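Local structure of S-adenosyl-L-methionine-dependent 2-deoxy-scyllo-inosamine dehydrogenase (4M7S) at residues N174-T179 with Q203-I208; G198-G201 with D207-H210. The protein catalyses the radical S-adenosylmethionine-dependent two-electron oxidation of 2-deoxy-scyllo-inosamine to amino-dideoxy-scyllo-inosose in butirosin biosynthesis, using two [4Fe-4S] clusters. All coordinates share one frame; numbering follows the deposited sequence.

In the fold
Both contacts belong to the region of this radical SAM enzyme that carries its second iron-sulfur cluster, and both use the short helix 205-209. Contact 1 sets that helix over strand 175-178; contact 2 sets it against the short, weakly bonded edge strand at 198-199, with strand 183-185 in between. Their centres are about 5 Å apart, and they meet directly: Ile200 CG2 lies 3.8 Å from Ile205 CB, and Trp209 CZ3 lies 3.4 Å from Leu175 O. In contact 1 the side chain of Ala176 is about 12 Å from a bound cluster and about 9 Å from that of Cys187, a cluster-pocket residue and inferred ligand of the second cluster. Contact 2 lies away from both cluster sites.

Contact 1. Residues N174-T179 with Q203-I208; sequences NLAVVT and QHISDI
Ile205, in the first turn of helix 205-209, packs on Ala176 and Val178 in the SPASM-type cluster-binding domain, where strands 175-178 and 183-185 form an antiparallel pair and the short helix lies against it. The apolar part is small and rests on one methyl. CG1 of Ile205 stands anti to the backbone N (chi1 -166°) and the chain continues extended, which carries CD1 down to the strand. There it lies 4.1 Å from CG2 of Val178, the two side chains meeting at a slant, and 4.5 Å from CB of Ala176. Ala176, with a single methyl directed toward the helix, is consistent with a close approach (its CA is 9.0 Å from CA of Ile205), while branched Val178 suits a strand; Ile8 of strand 7-10 touches both Val178 and Ile205.

No hydrogen bond joins the two segments, so the polar interactions serve each one separately. Ala176 pairs through its backbone with Met7 and Glu9 of the neighbouring strand. At the helix start, Gln47 OE1 takes the N-H of Ile205. His204 is the N-cap: its ring nitrogen ND1 accepts from Ser206 N at 2.9 Å, with an N-H...N angle of 164° and the donor only 3° out of the ring plane.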
loop_
_atom_site.group_PDB
_atom_site.type_symbol
_atom_site.label_atom_id
_atom_site.label_comp_id
_atom_site.label_asym_id
_atom_site.label_seq_id
_atom_site.Cartn_x
_atom_site.Cartn_y
_atom_site.Cartn_z
ATOM N N ASN A 174 5.643 -3.692 -9.023
ATOM C CA ASN A 174 5.675 -2.265 -8.681
ATOM C C ASN A 174 5.351 -1.935 -7.228
ATOM O O ASN A 174 5.651 -0.841 -6.747
ATOM C CB ASN A 174 4.690 -1.493 -9.567
ATOM C CG ASN A 174 5.135 -1.429 -11.004
ATOM O OD1 ASN A 174 6.240 -0.982 -11.296
ATOM N ND2 ASN A 174 4.285 -1.897 -11.912
ATOM N N LEU A 175 4.727 -2.874 -6.537
ATOM C CA LEU A 175 4.108 -2.569 -5.253
ATOM C C LEU A 175 4.533 -3.573 -4.204
ATOM O O LEU A 175 4.501 -4.788 -4.440
ATOM C CB LEU A 175 2.582 -2.601 -5.419
ATOM C CG LEU A 175 1.586 -2.153 -4.340
ATOM C CD1 LEU A 175 0.889 -3.348 -3.717
ATOM C CD2 LEU A 175 2.235 -1.273 -3.278
ATOM N N ALA A 176 4.957 -3.060 -3.051
ATOM C CA ALA A 176 5.106 -3.875 -1.854
ATOM C C ALA A 176 4.104 -3.380 -0.811
ATOM O O ALA A 176 3.911 -2.169 -0.657
ATOM C CB ALA A 176 6.534 -3.778 -1.306
ATOM N N VAL A 177 3.481 -4.311 -0.090
ATOM C CA VAL A 177 2.635 -3.954 1.037
ATOM C C VAL A 177 3.302 -4.433 2.311
ATOM O O VAL A 177 3.794 -5.554 2.355
ATOM C CB VAL A 177 1.243 -4.621 0.941
ATOM C CG1 VAL A 177 0.399 -4.294 2.179
ATOM C CG2 VAL A 177 0.521 -4.158 -0.303
ATOM N N VAL A 178 3.318 -3.588 3.341
ATOM C CA VAL A 178 3.814 -3.975 4.663
ATOM C C VAL A 178 2.657 -3.859 5.672
ATOM O O VAL A 178 2.088 -2.783 5.840
ATOM C CB VAL A 178 4.971 -3.055 5.100
ATOM C CG1 VAL A 178 5.443 -3.398 6.521
ATOM C CG2 VAL A 178 6.118 -3.118 4.104
ATOM N N THR A 179 2.303 -4.968 6.323
ATOM C CA THR A 179 1.175 -5.009 7.241
ATOM C C THR A 179 1.595 -4.499 8.609
ATOM O O THR A 179 2.788 -4.223 8.824
ATOM C CB THR A 179 0.627 -6.435 7.403
ATOM O OG1 THR A 179 1.580 -7.233 8.120
ATOM C CG2 THR A 179 0.334 -7.063 6.024
ATOM N N GLN A 203 14.019 -9.293 8.319
ATOM C CA GLN A 203 14.774 -9.347 7.079
ATOM C C GLN A 203 14.608 -8.044 6.315
ATOM O O GLN A 203 13.561 -7.408 6.388
ATOM C CB GLN A 203 14.270 -10.522 6.232
ATOM C CG GLN A 203 15.038 -10.774 4.955
ATOM C CD GLN A 203 14.701 -12.123 4.345
ATOM O OE1 GLN A 203 13.565 -12.598 4.443
ATOM N NE2 GLN A 203 15.694 -12.755 3.730
ATOM N N HIS A 204 15.650 -7.645 5.592
ATOM C CA HIS A 204 15.618 -6.406 4.829
ATOM C C HIS A 204 14.600 -6.486 3.704
ATOM O O HIS A 204 14.501 -7.497 3.002
ATOM C CB HIS A 204 17.003 -6.089 4.261
ATOM C CG HIS A 204 17.180 -4.654 3.866
ATOM N ND1 HIS A 204 16.556 -4.100 2.773
ATOM C CD2 HIS A 204 17.933 -3.666 4.415
ATOM C CE1 HIS A 204 16.895 -2.825 2.672
ATOM N NE2 HIS A 204 17.734 -2.538 3.650
ATOM N N ILE A 205 13.842 -5.412 3.525
ATOM C CA ILE A 205 12.778 -5.434 2.540
ATOM C C ILE A 205 13.320 -5.592 1.126
ATOM O O ILE A 205 12.619 -6.091 0.248
ATOM C CB ILE A 205 11.871 -4.204 2.635
ATOM C CG1 ILE A 205 10.588 -4.449 1.822
ATOM C CG2 ILE A 205 12.629 -2.947 2.211
ATOM C CD1 ILE A 205 9.585 -3.351 1.912
ATOM N N SER A 206 14.573 -5.193 0.904
ATOM C CA SER A 206 15.159 -5.381 -0.410
ATOM C C SER A 206 15.414 -6.860 -0.660
ATOM O O SER A 206 15.276 -7.344 -1.789
ATOM C CB SER A 206 16.475 -4.615 -0.533
ATOM O OG SER A 206 17.053 -4.846 -1.803
ATOM N N ASP A 207 15.824 -7.570 0.389
ATOM C CA ASP A 207 16.091 -9.003 0.285
ATOM C C ASP A 207 14.797 -9.796 0.108
ATOM O O ASP A 207 14.779 -10.831 -0.551
ATOM C CB ASP A 207 16.843 -9.499 1.520
ATOM C CG ASP A 207 18.251 -8.942 1.608
ATOM O OD1 ASP A 207 18.878 -8.726 0.549
ATOM O OD2 ASP A 207 18.729 -8.728 2.738
ATOM N N ILE A 208 13.723 -9.313 0.726
ATOM C CA ILE A 208 12.415 -9.926 0.560
ATOM C C ILE A 208 11.936 -9.707 -0.871
ATOM O O ILE A 208 11.533 -10.648 -1.555
ATOM C CB ILE A 208 11.403 -9.330 1.557
ATOM C CG1 ILE A 208 11.794 -9.711 2.991
ATOM C CG2 ILE A 208 9.985 -9.793 1.243
ATOM C CD1 ILE A 208 11.048 -8.908 4.052
#

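Contact 2. Residues G198-G201 with D207-H210; sequences GNIG and DIWH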
loop_
_atom_site.group_PDB
_atom_site.type_symbol
_atom_site.label_atom_id
_atom_site.label_comp_id
_atom_site.label_asym_id
_atom_site.label_seq_id
_atom_site.Cartn_x
_atom_site.Cartn_y
_atom_site.Cartn_z
ATOM N N GLY A 198 7.764 -12.226 3.283
ATOM C CA GLY A 198 8.711 -12.207 4.384
ATOM C C GLY A 198 8.214 -11.198 5.397
ATOM O O GLY A 198 7.059 -10.784 5.337
ATOM N N ASN A 199 9.079 -10.801 6.325
ATOM C CA ASN A 199 8.704 -9.849 7.362
ATOM C C ASN A 199 9.888 -8.910 7.608
ATOM O O ASN A 199 11.009 -9.372 7.822
ATOM C CB ASN A 199 8.309 -10.601 8.645
ATOM C CG ASN A 199 7.801 -9.671 9.739
ATOM O OD1 ASN A 199 8.572 -8.885 10.307
ATOM N ND2 ASN A 199 6.498 -9.753 10.041
ATOM N N ILE A 200 9.642 -7.603 7.553
ATOM C CA ILE A 200 10.710 -6.610 7.658
ATOM C C ILE A 200 11.284 -6.478 9.068
ATOM O O ILE A 200 12.331 -5.852 9.258
ATOM C CB ILE A 200 10.254 -5.216 7.186
ATOM C CG1 ILE A 200 9.090 -4.725 8.051
ATOM C CG2 ILE A 200 9.879 -5.248 5.709
ATOM C CD1 ILE A 200 8.969 -3.244 8.100
ATOM N N GLY A 201 10.605 -7.063 10.051
ATOM C CA GLY A 201 11.154 -7.154 11.390
ATOM C C GLY A 201 12.245 -8.214 11.467
ATOM O O GLY A 201 12.986 -8.283 12.449
ATOM N N ASP A 207 15.824 -7.570 0.389
ATOM C CA ASP A 207 16.091 -9.003 0.285
ATOM C C ASP A 207 14.797 -9.796 0.108
ATOM O O ASP A 207 14.779 -10.831 -0.551
ATOM C CB ASP A 207 16.843 -9.499 1.520
ATOM C CG ASP A 207 18.251 -8.942 1.608
ATOM O OD1 ASP A 207 18.878 -8.726 0.549
ATOM O OD2 ASP A 207 18.729 -8.728 2.738
ATOM N N ILE A 208 13.723 -9.313 0.726
ATOM C CA ILE A 208 12.415 -9.926 0.560
ATOM C C ILE A 208 11.936 -9.707 -0.871
ATOM O O ILE A 208 11.533 -10.648 -1.555
ATOM C CB ILE A 208 11.403 -9.330 1.557
ATOM C CG1 ILE A 208 11.794 -9.711 2.991
ATOM C CG2 ILE A 208 9.985 -9.793 1.243
ATOM C CD1 ILE A 208 11.048 -8.908 4.052
ATOM N N TRP A 209 11.999 -8.456 -1.315
ATOM C CA TRP A 209 11.632 -8.074 -2.672
ATOM C C TRP A 209 12.340 -8.919 -3.726
ATOM O O TRP A 209 11.757 -9.249 -4.764
ATOM C CB TRP A 209 11.941 -6.585 -2.892
ATOM C CG TRP A 209 11.536 -6.081 -4.253
ATOM C CD1 TRP A 209 12.360 -5.812 -5.317
ATOM C CD2 TRP A 209 10.208 -5.800 -4.690
ATOM N NE1 TRP A 209 11.616 -5.375 -6.385
ATOM C CE2 TRP A 209 10.291 -5.362 -6.026
ATOM C CE3 TRP A 209 8.947 -5.890 -4.082
ATOM C CZ2 TRP A 209 9.159 -5.007 -6.764
ATOM C CZ3 TRP A 209 7.835 -5.532 -4.807
ATOM C CH2 TRP A 209 7.945 -5.102 -6.142
ATOM N N HIS A 210 13.591 -9.282 -3.454
ATOM C CA HIS A 210 14.388 -10.045 -4.416
ATOM C C HIS A 210 14.531 -11.530 -4.084
ATOM O O HIS A 210 15.342 -12.216 -4.702
ATOM C CB HIS A 210 15.798 -9.440 -4.562
ATOM C CG HIS A 210 15.819 -8.102 -5.230
ATOM N ND1 HIS A 210 15.968 -6.921 -4.532
ATOM C CD2 HIS A 210 15.701 -7.754 -6.535
ATOM C CE1 HIS A 210 15.944 -5.906 -5.377
ATOM N NE2 HIS A 210 15.782 -6.384 -6.599
#
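Ile208 reaches from helix 205-209 to the backbone of Gly198 and Asn199, closing the helix onto a short, weakly bonded edge strand. The tight part is where its two methyls meet that strand. With chi1 at -66°, CG1 lies beside the backbone N, which leaves CG2 anti to that N and parts the two branches. CG2 lies 3.9 Å from Gly198 N. CD1, ending the other branch, comes to 3.6 Å from Asn199 N. Having no side chain, Gly198 lets Ile208 lie against its backbone, and its positive phi is one that glycine readily adopts. Ile200 adds the side-chain part: its CG2 sits 4.2 Å from CD1 of Ile208, the two chains crossing at about a right angle. Its end leads away from Ile208, and the side chain also touches Leu40, Leu44 and Val178.

The looser side begins at Asn199, whose side chain points away from the helix. It reaches forward to close an Asx turn, OD1 accepting from exposed Gly201 N at 2.7 Å; the bond is bent (142°), its donor tilted 22° from the carbonyl plane. ND2 binds Leu181 O and Asn183 OD1. With no hydrogen bond between them, the segments are held by dispersion and methyl burial, while bonds such as those of the Asn199 amide supply direction.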